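Local atomic coordinates of HD-GYP domain-containing protein (Bdellovibrio bacteriovorus, PDB entry 3TM8), a protein that binds two iron ions in an HD-GYP domain and probably belongs to the phosphodiesterases that hydrolyse the bacterial second messenger cyclic-di-GMP. Residues N134-A139 with A200-Y205; D110-S115 with G141-F146. All blocks are in the same frame, centred on the assembly; numbering follows the deposited sequence.

In the fold
Both contacts use helix 130-149, at successive points along its length. In contact 1 its 134-139 part meets segment 200-205, which starts on helix 190-202 and leads into the iron site. In contact 2 its 141-146 part meets helix 105-125. The centres of the two contacts lie about 12 Å apart, and every residue that touches across them is buried. Their chemistry differs in kind. Contact 1 is a small sulfur-to-methyl touch, but one of its segments carries metal ligands. Contact 2 buries more surface and rests on an isoleucine against two aromatic rings, with the Y143 side chain about 12 Å from those of H203 and H170.

Contact 1 of 2, residues N134-A139 with A200-Y205; sequences NYCKDA and ALLHDY. With FE (Fe (III) ion), chain D; FE (Fe (III) ion), chain E.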
loop_
_atom_site.group_PDB
_atom_site.type_symbol
_atom_site.label_atom_id
_atom_site.label_comp_id
_atom_site.label_asym_id
_atom_site.label_seq_id
_atom_site.Cartn_x
_atom_site.Cartn_y
_atom_site.Cartn_z
ATOM N N ASN A 134 -2.144 -10.352 -12.261
ATOM C CA ASN A 134 -0.863 -11.026 -12.439
ATOM C C ASN A 134 0.294 -10.033 -12.510
ATOM O O ASN A 134 1.388 -10.319 -12.034
ATOM C CB ASN A 134 -0.873 -11.929 -13.670
ATOM C CG ASN A 134 -1.732 -13.160 -13.476
ATOM O OD1 ASN A 134 -2.021 -13.551 -12.345
ATOM N ND2 ASN A 134 -2.131 -13.788 -14.575
ATOM N N TYR A 135 0.057 -8.865 -13.097
ATOM C CA TYR A 135 1.067 -7.820 -13.105
ATOM C C TYR A 135 1.386 -7.378 -11.672
ATOM O O TYR A 135 2.551 -7.248 -11.291
ATOM C CB TYR A 135 0.584 -6.629 -13.936
ATOM C CG TYR A 135 1.648 -5.580 -14.139
ATOM C CD1 TYR A 135 2.511 -5.644 -15.230
ATOM C CD2 TYR A 135 1.812 -4.538 -13.232
ATOM C CE1 TYR A 135 3.499 -4.693 -15.418
ATOM C CE2 TYR A 135 2.801 -3.583 -13.408
ATOM C CZ TYR A 135 3.638 -3.665 -14.506
ATOM O OH TYR A 135 4.617 -2.718 -14.686
ATOM N N CYS A 136 0.341 -7.151 -10.878
ATOM C CA CYS A 136 0.510 -6.755 -9.486
ATOM C C CYS A 136 1.290 -7.827 -8.721
ATOM O O CYS A 136 2.182 -7.515 -7.923
ATOM C CB CYS A 136 -0.861 -6.522 -8.838
ATOM S SG CYS A 136 -0.833 -5.838 -7.184
ATOM N N LYS A 137 0.938 -9.089 -8.965
ATOM C CA LYS A 137 1.605 -10.217 -8.316
ATOM C C LYS A 137 3.087 -10.283 -8.689
ATOM O O LYS A 137 3.956 -10.422 -7.831
ATOM C CB LYS A 137 0.911 -11.523 -8.704
ATOM C CG LYS A 137 1.534 -12.770 -8.106
ATOM C CD LYS A 137 0.606 -13.962 -8.296
ATOM C CE LYS A 137 1.246 -15.255 -7.847
ATOM N NZ LYS A 137 0.274 -16.372 -7.998
ATOM N N ASP A 138 3.381 -10.175 -9.979
ATOM C CA ASP A 138 4.765 -10.183 -10.426
ATOM C C ASP A 138 5.537 -9.027 -9.804
ATOM O O ASP A 138 6.665 -9.202 -9.333
ATOM C CB ASP A 138 4.846 -10.119 -11.948
ATOM C CG ASP A 138 6.263 -9.960 -12.444
ATOM O OD1 ASP A 138 6.968 -10.982 -12.536
ATOM O OD2 ASP A 138 6.673 -8.816 -12.734
ATOM N N ALA A 139 4.919 -7.847 -9.781
ATOM C CA ALA A 139 5.566 -6.679 -9.215
ATOM C C ALA A 139 5.768 -6.809 -7.710
ATOM O O ALA A 139 6.716 -6.251 -7.171
ATOM C CB ALA A 139 4.777 -5.422 -9.543
ATOM N N ALA A 200 -0.905 -8.280 1.486
ATOM C CA ALA A 200 -0.766 -7.044 2.249
ATOM C C ALA A 200 -1.089 -5.814 1.397
ATOM O O ALA A 200 -1.776 -4.898 1.827
ATOM C CB ALA A 200 0.625 -6.948 2.860
ATOM N N LEU A 201 -0.605 -5.799 0.168
ATOM C CA LEU A 201 -0.875 -4.679 -0.704
ATOM C C LEU A 201 -2.379 -4.484 -0.917
ATOM O O LEU A 201 -2.867 -3.347 -0.934
ATOM C CB LEU A 201 -0.151 -4.905 -2.022
ATOM C CG LEU A 201 -0.236 -3.808 -3.063
ATOM C CD1 LEU A 201 0.242 -2.488 -2.492
ATOM C CD2 LEU A 201 0.601 -4.217 -4.258
ATOM N N LEU A 202 -3.104 -5.586 -1.065
ATOM C CA LEU A 202 -4.521 -5.552 -1.386
ATOM C C LEU A 202 -5.436 -5.669 -0.172
ATOM O O LEU A 202 -6.656 -5.721 -0.333
ATOM C CB LEU A 202 -4.845 -6.670 -2.376
ATOM C CG LEU A 202 -4.076 -6.675 -3.706
ATOM C CD1 LEU A 202 -4.442 -7.913 -4.514
ATOM C CD2 LEU A 202 -4.357 -5.399 -4.507
ATOM N N HIS A 203 -4.859 -5.698 1.031
ATOM C CA HIS A 203 -5.607 -6.180 2.189
ATOM C C HIS A 203 -6.893 -5.409 2.460
ATOM O O HIS A 203 -7.883 -5.995 2.900
ATOM C CB HIS A 203 -4.734 -6.271 3.451
ATOM C CG HIS A 203 -4.500 -4.965 4.147
ATOM N ND1 HIS A 203 -3.512 -4.075 3.772
ATOM C CD2 HIS A 203 -5.131 -4.401 5.206
ATOM C CE1 HIS A 203 -3.544 -3.023 4.574
ATOM N NE2 HIS A 203 -4.509 -3.203 5.460
ATOM N N ASP A 204 -6.882 -4.101 2.196
ATOM C CA ASP A 204 -8.014 -3.239 2.533
ATOM C C ASP A 204 -8.935 -2.952 1.360
ATOM O O ASP A 204 -9.630 -1.932 1.328
ATOM C CB ASP A 204 -7.528 -1.953 3.203
ATOM C CG ASP A 204 -7.442 -2.087 4.716
ATOM O OD1 ASP A 204 -8.131 -2.977 5.267
ATOM O OD2 ASP A 204 -6.690 -1.309 5.350
ATOM N N TYR A 205 -8.974 -3.879 0.412
ATOM C CA TYR A 205 -9.901 -3.784 -0.707
ATOM C C TYR A 205 -11.340 -3.492 -0.253
ATOM O O TYR A 205 -12.082 -2.764 -0.921
ATOM C CB TYR A 205 -9.849 -5.071 -1.531
ATOM C CG TYR A 205 -10.852 -5.116 -2.655
ATOM C CD1 TYR A 205 -10.972 -4.063 -3.561
ATOM C CD2 TYR A 205 -11.690 -6.211 -2.805
ATOM C CE1 TYR A 205 -11.898 -4.118 -4.599
ATOM C CE2 TYR A 205 -12.616 -6.267 -3.818
ATOM C CZ TYR A 205 -12.719 -5.223 -4.713
ATOM O OH TYR A 205 -13.651 -5.313 -5.713
HETATM FE FE FE D . -5.446 -1.785 6.968
HETATM FE FE FE E . -8.383 -3.502 7.332
HETATM O O HOH W 1 -6.495 -3.305 7.661
#
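C136 and L201 mark the closest approach of the two backbones, with their CA atoms 9.1 Å apart, where helical residues 134-139 lie against L201 and L202 of segment 200-205. The contact is slight and apolar. C136 points its thiol at the other segment, and SG lies 3.6 Å from L201 CD2. L201 is modelled in two conformers, and this touch holds for the one described. The sulfur reaches the methyl with SG anti to the backbone N (chi1 -173°). L202 adds a second, looser touch through its own CD2, 4.4 Å from C136 SG. In this conformer the sulfur meets one methyl from each of two consecutive leucines.

A type I turn, L202-Y205, leads the chain on to H203 and D204, the His-Asp pair that gives HD domains their name. H203 ND1 donates to A200 O at 2.7 Å, nearly straight at 164°. The acceptor lies close to the imidazole plane, and the donor lies in the carbonyl plane. This bond helps hold the ring's rotation, with H203 NE2 bound to the first iron at 2.3 Å. A200 O also accepts from the backbone N of H203. D204 bridges the pair: OD2 binds the first iron at 2.1 Å and OD1 the second, also at 2.1 Å. A water bridges both ions as well. H170 and N285 join the first iron, while H232, H257 and E258 join the second.

Around this contact, helix 105-125 packs on both segments: A139 touches N119, L201 touches A120 and L202 touches F124. Helix 167-185 lies against A200, L201 and H203. C136 also rests on L198 within helix 190-202, and Y205 leans on K239 and V240 of helix 223-240.

Contact 2 of 2, residues D110-S115 with G141-F146; sequences DIIQGS and GKYVNF
Helices 105-125 and 130-149 follow each other in the chain and form an antiparallel helical hairpin, packed here through a buried apolar contact. I112 and Y143 have the nearest CA atoms, 7.7 Å apart. I112 makes all the close contacts from the 110-115 side, and its two branches meet different rings. CD1, at the end of the longer branch, sits over the centre of the F146 ring. It lies 3.5 Å from the ring centroid and 9° off the normal, a CH-pi contact. The side chains of I112 and F146 approach from opposite directions. The shorter branch of I112 goes to the tyrosine: CG2 lies 3.5 Å from Y143 CD1, at the ring edge and near its plane. With CG1 beside the backbone N (chi1 -68°) and CG2 anti to it, one isoleucine serves both rings. They belong to residues three apart on helix 130-149. The Y143 hydroxyl is hydrogen-bonded to T176 OG1.

Helix 82-97 covers I112 with A96 and Y97, and Y97 also forms a cation-pi contact with K142. Y143 reaches S175 and I179 of helix 167-185 and T197 of helix 190-202. Helix 153-158 touches both rings, V157 against Y143 and A153 against F146.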
loop_
_atom_site.group_PDB
_atom_site.type_symbol
_atom_site.label_atom_id
_atom_site.label_comp_id
_atom_site.label_asym_id
_atom_site.label_seq_id
_atom_site.Cartn_x
_atom_site.Cartn_y
_atom_site.Cartn_z
ATOM N N ASP A 110 10.891 6.241 -3.989
ATOM C CA ASP A 110 9.761 7.088 -4.403
ATOM C C ASP A 110 9.056 6.459 -5.602
ATOM O O ASP A 110 7.832 6.340 -5.638
ATOM C CB ASP A 110 10.221 8.491 -4.804
ATOM C CG ASP A 110 10.556 9.390 -3.619
ATOM O OD1 ASP A 110 10.383 8.979 -2.450
ATOM O OD2 ASP A 110 10.986 10.541 -3.876
ATOM N N ILE A 111 9.836 6.063 -6.601
ATOM C CA ILE A 111 9.252 5.483 -7.795
ATOM C C ILE A 111 8.584 4.145 -7.496
ATOM O O ILE A 111 7.451 3.902 -7.892
ATOM C CB ILE A 111 10.304 5.319 -8.911
ATOM C CG1 ILE A 111 10.783 6.696 -9.394
ATOM C CG2 ILE A 111 9.737 4.493 -10.058
ATOM C CD1 ILE A 111 12.060 6.640 -10.205
ATOM N N ILE A 112 9.292 3.269 -6.793
ATOM C CA ILE A 112 8.778 1.921 -6.578
ATOM C C ILE A 112 7.552 1.912 -5.645
ATOM O O ILE A 112 6.572 1.216 -5.917
ATOM C CB ILE A 112 9.883 0.986 -6.077
ATOM C CG1 ILE A 112 10.899 0.771 -7.205
ATOM C CG2 ILE A 112 9.300 -0.338 -5.618
ATOM C CD1 ILE A 112 12.210 0.207 -6.739
ATOM N N GLN A 113 7.591 2.692 -4.570
ATOM C CA GLN A 113 6.427 2.808 -3.689
ATOM C C GLN A 113 5.198 3.232 -4.486
ATOM O O GLN A 113 4.107 2.675 -4.327
ATOM C CB GLN A 113 6.709 3.800 -2.554
ATOM C CG GLN A 113 5.652 3.867 -1.442
ATOM C CD GLN A 113 4.425 4.662 -1.805
ATOM O OE1 GLN A 113 4.448 5.525 -2.679
ATOM N NE2 GLN A 113 3.337 4.392 -1.103
ATOM N N GLY A 114 5.381 4.204 -5.374
ATOM C CA GLY A 114 4.252 4.718 -6.133
ATOM C C GLY A 114 3.758 3.734 -7.181
ATOM O O GLY A 114 2.563 3.670 -7.498
ATOM N N SER A 115 4.686 2.972 -7.746
ATOM C CA SER A 115 4.325 1.943 -8.707
ATOM C C SER A 115 3.527 0.818 -8.035
ATOM O O SER A 115 2.524 0.360 -8.583
ATOM C CB SER A 115 5.584 1.386 -9.385
ATOM O OG SER A 115 5.238 0.414 -10.343
ATOM N N GLY A 141 6.615 -9.571 -6.237
ATOM C CA GLY A 141 7.865 -10.310 -6.194
ATOM C C GLY A 141 9.061 -9.401 -6.401
ATOM O O GLY A 141 10.070 -9.510 -5.710
ATOM N N LYS A 142 8.954 -8.485 -7.361
ATOM C CA LYS A 142 10.036 -7.534 -7.593
ATOM C C LYS A 142 10.246 -6.655 -6.366
ATOM O O LYS A 142 11.368 -6.297 -6.030
ATOM C CB LYS A 142 9.753 -6.667 -8.825
ATOM C CG LYS A 142 9.707 -7.462 -10.120
ATOM C CD LYS A 142 9.259 -6.600 -11.298
ATOM C CE LYS A 142 10.200 -5.431 -11.540
ATOM N NZ LYS A 142 11.513 -5.842 -12.107
ATOM N N TYR A 143 9.152 -6.316 -5.692
ATOM C CA TYR A 143 9.207 -5.495 -4.491
ATOM C C TYR A 143 9.916 -6.219 -3.347
ATOM O O TYR A 143 10.775 -5.642 -2.672
ATOM C CB TYR A 143 7.798 -5.051 -4.079
ATOM C CG TYR A 143 7.818 -3.976 -3.025
ATOM C CD1 TYR A 143 8.508 -2.785 -3.234
ATOM C CD2 TYR A 143 7.138 -4.132 -1.823
ATOM C CE1 TYR A 143 8.541 -1.802 -2.280
ATOM C CE2 TYR A 143 7.166 -3.142 -0.859
ATOM C CZ TYR A 143 7.870 -1.981 -1.096
ATOM O OH TYR A 143 7.929 -0.978 -0.168
ATOM N N VAL A 144 9.574 -7.483 -3.134
ATOM C CA VAL A 144 10.287 -8.272 -2.126
ATOM C C VAL A 144 11.790 -8.210 -2.410
ATOM O O VAL A 144 12.603 -7.974 -1.509
ATOM C CB VAL A 144 9.833 -9.754 -2.089
ATOM C CG1 VAL A 144 10.757 -10.589 -1.184
ATOM C CG2 VAL A 144 8.391 -9.859 -1.623
ATOM N N ASN A 145 12.167 -8.413 -3.669
ATOM C CA ASN A 145 13.579 -8.398 -4.013
ATOM C C ASN A 145 14.228 -7.044 -3.770
ATOM O O ASN A 145 15.363 -6.973 -3.305
ATOM C CB ASN A 145 13.808 -8.870 -5.446
ATOM C CG ASN A 145 15.274 -8.935 -5.792
ATOM O OD1 ASN A 145 16.035 -9.652 -5.144
ATOM N ND2 ASN A 145 15.683 -8.186 -6.809
ATOM N N PHE A 146 13.509 -5.969 -4.084
ATOM C CA PHE A 146 14.012 -4.626 -3.839
ATOM C C PHE A 146 14.285 -4.397 -2.351
ATOM O O PHE A 146 15.357 -3.916 -1.969
ATOM C CB PHE A 146 13.008 -3.603 -4.378
ATOM C CG PHE A 146 13.322 -2.163 -4.019
ATOM C CD1 PHE A 146 14.446 -1.524 -4.530
ATOM C CD2 PHE A 146 12.474 -1.442 -3.183
ATOM C CE1 PHE A 146 14.726 -0.198 -4.207
ATOM C CE2 PHE A 146 12.747 -0.121 -2.857
ATOM C CZ PHE A 146 13.874 0.505 -3.373
#